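Local coordinates for protein aminopeptidase YwaD (Bacillus subtilis, PDB 6HC6) that is a secreted two-zinc aminopeptidase that hydrolyses a range of N-terminal residues, such as arginine, lysine and leucine, from peptides, at residues Lys88-Glu99 and Lys220-Ile231. Numbering follows the deposited sequence.
Sequences KVQRFNIPDRLE and KAFTNQTSQNII
Phe92 and Asn229 pack tightly on the face of the ladder that they share with Gln90 and Ser227. The Phe92 ring, set by CG lying between the backbone N and carbonyl carbon (chi1 54°), leans over Ser227, with CZ 3.5 Å from Ser227 CB. Asn229 OD1 lies 3.4 Å from Phe92 CE1, and Asn229 ND2 donates within its own amide plane to an in-plane lone pair of Gln90 OE1 (3.0 Å). Gly292 and Gly300 also bond the buried Asn229 amide, while His303 meets the Phe92 ring. Antiparallel pairing of 88-93 with 226-231 puts an edge strand on the peptidase M28 sheet; beyond a break in the ladder at 94-96 and 223-225 the same two segments pair again, as 97-99 with 220-222, in the PA domain, so this two-stranded ribbon joins the domains. At the junction, Arg97 grips Gln225 OE1 side-on through NE (3.1 Å) and NH2 (3.2 Å), both from one face of the amide, while Arg97 NH1 forms a salt bridge with Glu99 OE1. Gln225 NE2 turns back to Thr223 O at 3.0 Å. An alanine in place of Gln225 would probably cost Arg97 two of these bonds and let its guanidinium swing about the Glu99 bridge. Exposed Arg91 and Asn93 are looser and wetter: one water links Arg91 NH1 to Gln228 OE1, which also accepts from Lys70 NZ. At the break in the ladder another joins Asp96 OD1 (2.6 Å), Ile94 O and Gln225 N.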
loop_
_atom_site.group_PDB
_atom_site.type_symbol
_atom_site.label_atom_id
_atom_site.label_comp_id
_atom_site.label_asym_id
_atom_site.label_seq_id
_atom_site.Cartn_x
_atom_site.Cartn_y
_atom_site.Cartn_z
ATOM N N LYS A 88 -13.747 -11.962 11.531
ATOM C CA LYS A 88 -13.847 -12.845 10.378
ATOM C C LYS A 88 -12.636 -12.623 9.488
ATOM O O LYS A 88 -12.084 -11.520 9.437
ATOM C CB LYS A 88 -15.135 -12.620 9.574
ATOM C CG LYS A 88 -16.417 -12.554 10.418
ATOM C CD LYS A 88 -17.261 -13.816 10.325
ATOM C CE LYS A 88 -18.652 -13.609 10.938
ATOM N NZ LYS A 88 -18.622 -13.564 12.437
ATOM N N VAL A 89 -12.217 -13.686 8.806
ATOM C CA VAL A 89 -11.163 -13.624 7.802
ATOM C C VAL A 89 -11.835 -13.724 6.445
ATOM O O VAL A 89 -12.541 -14.703 6.160
ATOM C CB VAL A 89 -10.116 -14.733 7.988
ATOM C CG1 VAL A 89 -9.063 -14.667 6.863
ATOM C CG2 VAL A 89 -9.442 -14.606 9.345
ATOM N N GLN A 90 -11.647 -12.703 5.623
ATOM C CA GLN A 90 -12.243 -12.630 4.297
ATOM C C GLN A 90 -11.145 -12.873 3.266
ATOM O O GLN A 90 -10.255 -12.039 3.100
ATOM C CB GLN A 90 -12.909 -11.273 4.086
ATOM C CG GLN A 90 -13.436 -11.042 2.686
ATOM C CD GLN A 90 -14.071 -9.671 2.536
ATOM O OE1 GLN A 90 -13.388 -8.651 2.592
ATOM N NE2 GLN A 90 -15.390 -9.645 2.353
ATOM N N ARG A 91 -11.226 -13.995 2.553
ATOM C CA ARG A 91 -10.195 -14.349 1.580
ATOM C C ARG A 91 -10.576 -13.905 0.169
ATOM O O ARG A 91 -11.754 -13.823 -0.181
ATOM C CB ARG A 91 -9.947 -15.859 1.608
ATOM C CG ARG A 91 -9.624 -16.370 2.998
ATOM C CD ARG A 91 -9.130 -17.814 2.989
ATOM N NE ARG A 91 -8.864 -18.283 4.347
ATOM C CZ ARG A 91 -7.739 -18.053 5.017
ATOM N NH1 ARG A 91 -6.748 -17.373 4.453
ATOM N NH2 ARG A 91 -7.599 -18.513 6.253
ATOM N N PHE A 92 -9.564 -13.599 -0.644
ATOM C CA PHE A 92 -9.824 -13.195 -2.020
ATOM C C PHE A 92 -8.622 -13.532 -2.888
ATOM O O PHE A 92 -7.485 -13.539 -2.416
ATOM C CB PHE A 92 -10.140 -11.697 -2.124
ATOM C CG PHE A 92 -9.097 -10.809 -1.516
ATOM C CD1 PHE A 92 -9.127 -10.501 -0.156
ATOM C CD2 PHE A 92 -8.102 -10.247 -2.307
ATOM C CE1 PHE A 92 -8.159 -9.665 0.411
ATOM C CE2 PHE A 92 -7.126 -9.406 -1.750
ATOM C CZ PHE A 92 -7.149 -9.125 -0.394
ATOM N N ASN A 93 -8.886 -13.813 -4.162
ATOM C CA ASN A 93 -7.818 -14.128 -5.100
ATOM C C ASN A 93 -7.070 -12.864 -5.513
ATOM O O ASN A 93 -7.640 -11.773 -5.604
ATOM C CB ASN A 93 -8.368 -14.818 -6.349
ATOM C CG ASN A 93 -9.060 -16.131 -6.041
ATOM O OD1 ASN A 93 -8.827 -16.746 -5.003
ATOM N ND2 ASN A 93 -9.904 -16.578 -6.962
ATOM N N ILE A 94 -5.773 -13.016 -5.757
ATOM C CA ILE A 94 -4.968 -11.903 -6.257
ATOM C C ILE A 94 -4.160 -12.398 -7.452
ATOM O O ILE A 94 -4.116 -13.615 -7.696
ATOM C CB ILE A 94 -4.051 -11.324 -5.166
ATOM C CG1 ILE A 94 -2.996 -12.344 -4.746
ATOM C CG2 ILE A 94 -4.855 -10.785 -3.977
ATOM C CD1 ILE A 94 -2.005 -11.801 -3.741
ATOM N N PRO A 95 -3.518 -11.517 -8.226
ATOM C CA PRO A 95 -2.804 -11.977 -9.426
ATOM C C PRO A 95 -1.637 -12.907 -9.115
ATOM O O PRO A 95 -1.123 -12.970 -7.997
ATOM C CB PRO A 95 -2.301 -10.676 -10.059
ATOM C CG PRO A 95 -3.245 -9.644 -9.580
ATOM C CD PRO A 95 -3.579 -10.042 -8.176
ATOM N N ASP A 96 -1.217 -13.634 -10.148
ATOM C CA ASP A 96 -0.006 -14.430 -10.054
ATOM C C ASP A 96 1.171 -13.548 -9.658
ATOM O O ASP A 96 1.229 -12.357 -9.979
ATOM C CB ASP A 96 0.297 -15.122 -11.382
ATOM C CG ASP A 96 -0.793 -16.093 -11.810
ATOM O OD1 ASP A 96 -1.569 -16.559 -10.948
ATOM O OD2 ASP A 96 -0.854 -16.406 -13.020
ATOM N N ARG A 97 2.102 -14.146 -8.930
ATOM C CA ARG A 97 3.292 -13.462 -8.461
ATOM C C ARG A 97 4.462 -13.916 -9.321
ATOM O O ARG A 97 4.666 -15.118 -9.506
ATOM C CB ARG A 97 3.546 -13.779 -6.987
ATOM C CG ARG A 97 4.835 -13.180 -6.434
ATOM C CD ARG A 97 4.898 -13.330 -4.918
ATOM N NE ARG A 97 4.301 -14.585 -4.455
ATOM C CZ ARG A 97 4.991 -15.666 -4.099
ATOM N NH1 ARG A 97 6.317 -15.663 -4.153
ATOM N NH2 ARG A 97 4.352 -16.754 -3.688
ATOM N N LEU A 98 5.210 -12.961 -9.856
ATOM C CA LEU A 98 6.322 -13.258 -10.747
ATOM C C LEU A 98 7.641 -13.046 -10.025
ATOM O O LEU A 98 7.830 -12.029 -9.345
ATOM C CB LEU A 98 6.286 -12.368 -11.986
ATOM C CG LEU A 98 5.215 -12.625 -13.035
ATOM C CD1 LEU A 98 5.154 -11.408 -13.911
ATOM C CD2 LEU A 98 5.559 -13.849 -13.848
ATOM N N GLU A 99 8.558 -13.998 -10.189
ATOM C CA GLU A 99 9.883 -13.890 -9.605
ATOM C C GLU A 99 10.892 -14.481 -10.570
ATOM O O GLU A 99 10.570 -15.372 -11.361
ATOM C CB GLU A 99 9.970 -14.601 -8.251
ATOM C CG GLU A 99 9.648 -13.680 -7.072
ATOM C CD GLU A 99 9.116 -14.427 -5.866
ATOM O OE1 GLU A 99 8.052 -14.026 -5.347
ATOM O OE2 GLU A 99 9.760 -15.409 -5.437
ATOM N N LYS A 220 9.325 -16.978 -13.352
ATOM C CA LYS A 220 8.297 -17.966 -13.073
ATOM C C LYS A 220 7.109 -17.274 -12.420
ATOM O O LYS A 220 7.282 -16.388 -11.576
ATOM C CB LYS A 220 8.841 -19.080 -12.169
ATOM C CG LYS A 220 7.791 -19.768 -11.309
ATOM C CD LYS A 220 7.914 -21.287 -11.372
ATOM C CE LYS A 220 7.004 -21.960 -10.352
ATOM N NZ LYS A 220 7.332 -23.410 -10.194
ATOM N N ALA A 221 5.907 -17.651 -12.851
ATOM C CA ALA A 221 4.667 -17.155 -12.273
ATOM C C ALA A 221 4.185 -18.132 -11.211
ATOM O O ALA A 221 4.023 -19.325 -11.483
ATOM C CB ALA A 221 3.596 -16.975 -13.347
ATOM N N PHE A 222 3.964 -17.626 -10.007
ATOM C CA PHE A 222 3.366 -18.417 -8.942
ATOM C C PHE A 222 1.869 -18.151 -8.945
ATOM O O PHE A 222 1.442 -17.007 -8.778
ATOM C CB PHE A 222 4.004 -18.067 -7.600
ATOM C CG PHE A 222 5.426 -18.510 -7.497
ATOM C CD1 PHE A 222 6.448 -17.732 -8.019
ATOM C CD2 PHE A 222 5.741 -19.736 -6.930
ATOM C CE1 PHE A 222 7.765 -18.155 -7.946
ATOM C CE2 PHE A 222 7.050 -20.166 -6.853
ATOM C CZ PHE A 222 8.065 -19.375 -7.362
ATOM N N THR A 223 1.076 -19.198 -9.166
ATOM C CA THR A 223 -0.360 -19.059 -9.344
ATOM C C THR A 223 -1.099 -19.422 -8.058
ATOM O O THR A 223 -0.501 -19.722 -7.022
ATOM C CB THR A 223 -0.840 -19.929 -10.506
ATOM O OG1 THR A 223 -0.618 -21.309 -10.189
ATOM C CG2 THR A 223 -0.083 -19.571 -11.780
ATOM N N ASN A 224 -2.432 -19.410 -8.138
ATOM C CA ASN A 224 -3.289 -19.696 -6.990
ATOM C C ASN A 224 -3.020 -18.743 -5.830
ATOM O O ASN A 224 -3.188 -19.116 -4.664
ATOM C CB ASN A 224 -3.134 -21.144 -6.509
ATOM C CG ASN A 224 -3.863 -22.135 -7.383
ATOM O OD1 ASN A 224 -4.413 -21.777 -8.426
ATOM N ND2 ASN A 224 -3.869 -23.396 -6.964
ATOM N N GLN A 225 -2.598 -17.512 -6.122
ATOM C CA GLN A 225 -2.284 -16.560 -5.065
ATOM C C GLN A 225 -3.552 -16.002 -4.445
ATOM O O GLN A 225 -4.513 -15.683 -5.148
ATOM C CB GLN A 225 -1.449 -15.402 -5.613
ATOM C CG GLN A 225 -0.157 -15.847 -6.269
ATOM C CD GLN A 225 0.817 -16.453 -5.281
ATOM O OE1 GLN A 225 1.443 -15.740 -4.511
ATOM N NE2 GLN A 225 0.972 -17.773 -5.326
ATOM N N THR A 226 -3.543 -15.870 -3.124
ATOM C CA THR A 226 -4.677 -15.332 -2.394
ATOM C C THR A 226 -4.172 -14.433 -1.279
ATOM O O THR A 226 -3.061 -14.603 -0.778
ATOM C CB THR A 226 -5.551 -16.433 -1.784
ATOM O OG1 THR A 226 -4.793 -17.151 -0.801
ATOM C CG2 THR A 226 -6.024 -17.399 -2.850
ATOM N N SER A 227 -5.005 -13.479 -0.895
ATOM C CA SER A 227 -4.722 -12.665 0.275
ATOM C C SER A 227 -5.958 -12.668 1.157
ATOM O O SER A 227 -6.895 -13.431 0.906
ATOM C CB SER A 227 -4.325 -11.249 -0.126
ATOM O OG SER A 227 -3.942 -10.489 1.018
ATOM N N GLN A 228 -5.984 -11.834 2.194
ATOM C CA GLN A 228 -7.151 -11.843 3.055
ATOM C C GLN A 228 -7.231 -10.532 3.813
ATOM O O GLN A 228 -6.230 -9.834 4.008
ATOM C CB GLN A 228 -7.136 -13.022 4.034
ATOM C CG GLN A 228 -5.845 -13.167 4.829
ATOM C CD GLN A 228 -4.694 -13.655 3.972
ATOM O OE1 GLN A 228 -4.843 -14.585 3.179
ATOM N NE2 GLN A 228 -3.546 -12.993 4.092
ATOM N N ASN A 229 -8.449 -10.209 4.225
ATOM C CA ASN A 229 -8.722 -9.094 5.113
ATOM C C ASN A 229 -9.132 -9.668 6.459
ATOM O O ASN A 229 -9.715 -10.756 6.531
ATOM C CB ASN A 229 -9.851 -8.205 4.574
ATOM C CG ASN A 229 -9.564 -7.671 3.188
ATOM O OD1 ASN A 229 -8.437 -7.289 2.888
ATOM N ND2 ASN A 229 -10.580 -7.638 2.337
ATOM N N ILE A 230 -8.808 -8.948 7.521
ATOM C CA ILE A 230 -9.183 -9.353 8.874
ATOM C C ILE A 230 -10.114 -8.287 9.419
ATOM O O ILE A 230 -9.718 -7.122 9.554
ATOM C CB ILE A 230 -7.957 -9.545 9.778
ATOM C CG1 ILE A 230 -6.992 -10.547 9.142
ATOM C CG2 ILE A 230 -8.389 -10.058 11.154
ATOM C CD1 ILE A 230 -5.884 -9.908 8.384
ATOM N N ILE A 231 -11.348 -8.680 9.719
ATOM C CA ILE A 231 -12.399 -7.750 10.083
ATOM C C ILE A 231 -12.821 -8.050 11.510
ATOM O O ILE A 231 -13.324 -9.142 11.788
ATOM C CB ILE A 231 -13.599 -7.859 9.133
ATOM C CG1 ILE A 231 -13.134 -7.735 7.672
ATOM C CG2 ILE A 231 -14.641 -6.816 9.513
ATOM C CD1 ILE A 231 -14.018 -8.527 6.709
HETATM O O HOH W 1 -6.561 -16.388 1.652
HETATM O O HOH W 2 -2.878 -16.049 -8.713
HETATM O O HOH W 3 -3.525 -18.333 -10.667
#